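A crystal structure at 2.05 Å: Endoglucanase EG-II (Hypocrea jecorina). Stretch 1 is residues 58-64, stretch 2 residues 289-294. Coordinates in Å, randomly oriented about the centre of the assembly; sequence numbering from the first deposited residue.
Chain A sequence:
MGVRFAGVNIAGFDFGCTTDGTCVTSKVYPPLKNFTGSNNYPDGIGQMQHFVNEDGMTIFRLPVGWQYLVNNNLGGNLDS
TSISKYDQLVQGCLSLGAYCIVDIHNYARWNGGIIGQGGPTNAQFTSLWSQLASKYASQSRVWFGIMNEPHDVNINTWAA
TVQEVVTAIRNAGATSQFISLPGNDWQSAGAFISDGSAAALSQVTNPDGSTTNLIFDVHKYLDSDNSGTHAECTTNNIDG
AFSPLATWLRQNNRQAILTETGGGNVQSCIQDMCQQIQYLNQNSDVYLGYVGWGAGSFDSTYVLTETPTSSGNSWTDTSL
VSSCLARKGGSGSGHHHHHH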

# COMPACT_ATOMS: atom_id res chain seq x y z
N THR A 58 12.75 3.78 -3.54
CA THR A 58 12.24 4.00 -4.89
C THR A 58 10.72 3.88 -5.00
O THR A 58 10.15 4.04 -6.09
CB THR A 58 12.87 3.00 -5.85
OG1 THR A 58 12.82 1.70 -5.25
CG2 THR A 58 14.33 3.37 -6.10
N ILE A 59 10.05 3.61 -3.89
CA ILE A 59 8.60 3.55 -3.92
C ILE A 59 7.99 4.10 -2.62
O ILE A 59 8.59 3.98 -1.55
CB ILE A 59 8.12 2.11 -4.19
CG1 ILE A 59 6.63 2.08 -4.55
CG2 ILE A 59 8.43 1.21 -2.99
CD1 ILE A 59 6.21 0.85 -5.34
N PHE A 60 6.83 4.73 -2.74
CA PHE A 60 6.06 5.12 -1.56
C PHE A 60 4.61 4.74 -1.76
O PHE A 60 4.11 4.74 -2.88
CB PHE A 60 6.21 6.61 -1.26
CG PHE A 60 7.63 7.00 -1.03
CD1 PHE A 60 8.25 6.69 0.16
CD2 PHE A 60 8.37 7.61 -2.03
CE1 PHE A 60 9.59 7.00 0.38
CE2 PHE A 60 9.70 7.94 -1.82
CZ PHE A 60 10.31 7.63 -0.62
N ARG A 61 3.95 4.40 -0.67
CA ARG A 61 2.54 4.07 -0.70
C ARG A 61 1.81 5.18 0.05
O ARG A 61 2.24 5.59 1.13
CB ARG A 61 2.31 2.73 -0.01
CG ARG A 61 0.89 2.21 -0.04
CD ARG A 61 0.95 0.72 0.21
NE ARG A 61 -0.34 0.03 0.28
CZ ARG A 61 -1.04 -0.16 1.40
NH1 ARG A 61 -0.61 0.36 2.56
NH2 ARG A 61 -2.17 -0.84 1.35
N LEU A 62 0.72 5.67 -0.54
CA LEU A 62 0.02 6.84 -0.01
C LEU A 62 -1.43 6.49 0.31
O LEU A 62 -2.33 6.67 -0.52
CB LEU A 62 0.06 7.98 -1.03
CG LEU A 62 1.43 8.35 -1.63
CD1 LEU A 62 1.30 9.54 -2.58
CD2 LEU A 62 2.45 8.66 -0.55
N PRO A 63 -1.65 5.97 1.53
CA PRO A 63 -2.98 5.54 1.97
C PRO A 63 -3.93 6.70 2.03
O PRO A 63 -3.56 7.77 2.52
CB PRO A 63 -2.72 5.03 3.39
CG PRO A 63 -1.29 4.74 3.45
CD PRO A 63 -0.63 5.74 2.56
N VAL A 64 -5.16 6.50 1.55
CA VAL A 64 -6.17 7.54 1.64
C VAL A 64 -7.56 6.91 1.72
O VAL A 64 -7.81 5.85 1.14
CB VAL A 64 -6.10 8.53 0.46
CG1 VAL A 64 -6.20 7.78 -0.86
CG2 VAL A 64 -7.22 9.59 0.58
N GLY A 289 9.03 -5.84 -4.57
CA GLY A 289 9.42 -4.86 -3.57
C GLY A 289 8.81 -5.05 -2.20
O GLY A 289 8.00 -5.95 -1.97
N TYR A 290 9.23 -4.20 -1.27
CA TYR A 290 8.67 -4.17 0.07
C TYR A 290 8.43 -2.72 0.49
O TYR A 290 9.19 -1.83 0.09
CB TYR A 290 9.58 -4.86 1.09
CG TYR A 290 10.96 -4.23 1.23
CD1 TYR A 290 11.17 -3.14 2.07
CD2 TYR A 290 12.04 -4.75 0.53
CE1 TYR A 290 12.44 -2.57 2.20
CE2 TYR A 290 13.30 -4.19 0.65
CZ TYR A 290 13.50 -3.11 1.49
OH TYR A 290 14.77 -2.57 1.59
N VAL A 291 7.39 -2.50 1.28
CA VAL A 291 7.05 -1.16 1.75
C VAL A 291 6.77 -1.18 3.26
O VAL A 291 5.86 -1.84 3.72
CB VAL A 291 5.81 -0.60 1.02
CG1 VAL A 291 5.63 0.89 1.33
CG2 VAL A 291 5.94 -0.81 -0.49
N GLY A 292 7.56 -0.43 4.02
CA GLY A 292 7.44 -0.44 5.47
C GLY A 292 6.24 0.35 5.95
O GLY A 292 5.81 1.30 5.29
N TRP A 293 5.70 -0.05 7.10
CA TRP A 293 4.64 0.70 7.79
C TRP A 293 5.13 1.09 9.20
O TRP A 293 5.49 0.21 9.98
CB TRP A 293 3.36 -0.16 7.92
CG TRP A 293 2.20 0.58 8.56
CD1 TRP A 293 1.95 0.71 9.90
CD2 TRP A 293 1.15 1.30 7.88
NE1 TRP A 293 0.81 1.46 10.09
CE2 TRP A 293 0.30 1.83 8.88
CE3 TRP A 293 0.85 1.54 6.53
CZ2 TRP A 293 -0.83 2.60 8.57
CZ3 TRP A 293 -0.28 2.29 6.23
CH2 TRP A 293 -1.10 2.82 7.24
N GLY A 294 5.14 2.38 9.53
CA GLY A 294 4.67 3.44 8.66
C GLY A 294 5.27 4.79 9.05
O GLY A 294 5.65 5.00 10.21

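The peptide bond between Trp293 and Gly294 is cis, an uncommon geometry in any chain and rarer still where the second residue is not proline. It sits where the chain turns a corner, just beside the tryptophan whose ring forms one end of this contact. Glycine, lacking a side chain, suits the crowded position after it: an ideal CB on Gly294 would lie only 3.1 Å from CG of Trp293.

Strand 59-64 and the strand that runs through Gly289 to Val291 head in broadly the same direction but cross at 51°, and their axes come no closer than 7.7 Å. That spacing is too wide for backbone pairing, and no hydrogen bond joins the two stretches. They meet instead through side chains, burying 232 Å² in total. Along the first strand, alternation sends Ile59, Arg61 and Pro63 toward the second stretch, while Phe60 points away.

Val291 is the hub, with more area covered than any other residue here. Its two methyl groups serve different neighbours: Val291 CG2 lies 4.1 Å from Ile59 CG2, and Val291 CG1 lies 4.0 Å from Arg61 CB. Beta-branched residues such as Ile59 and Val291 favour extended backbones and carry methyl groups close to the strand, well placed for such packing.

Arg61 suits its buried place because its long side chain has two characters. Its CB packs against valine, whereas the guanidinium lies near Trp293, with Arg61 NH1 4.2 Å from Trp293 CZ3. The ring carbon lies at the guanidinium's edge, near its plane, so the two groups do not stack; NH1 and NH2 find hydrogen bonds elsewhere in the structure.

Although the CA-to-CB bond of Trp293 points sideways, its ring reaches back to the first strand. There Trp293 CZ3 approaches Pro63 CG at 3.8 Å, an apolar contact between a compact pyrrolidine and a broad indole.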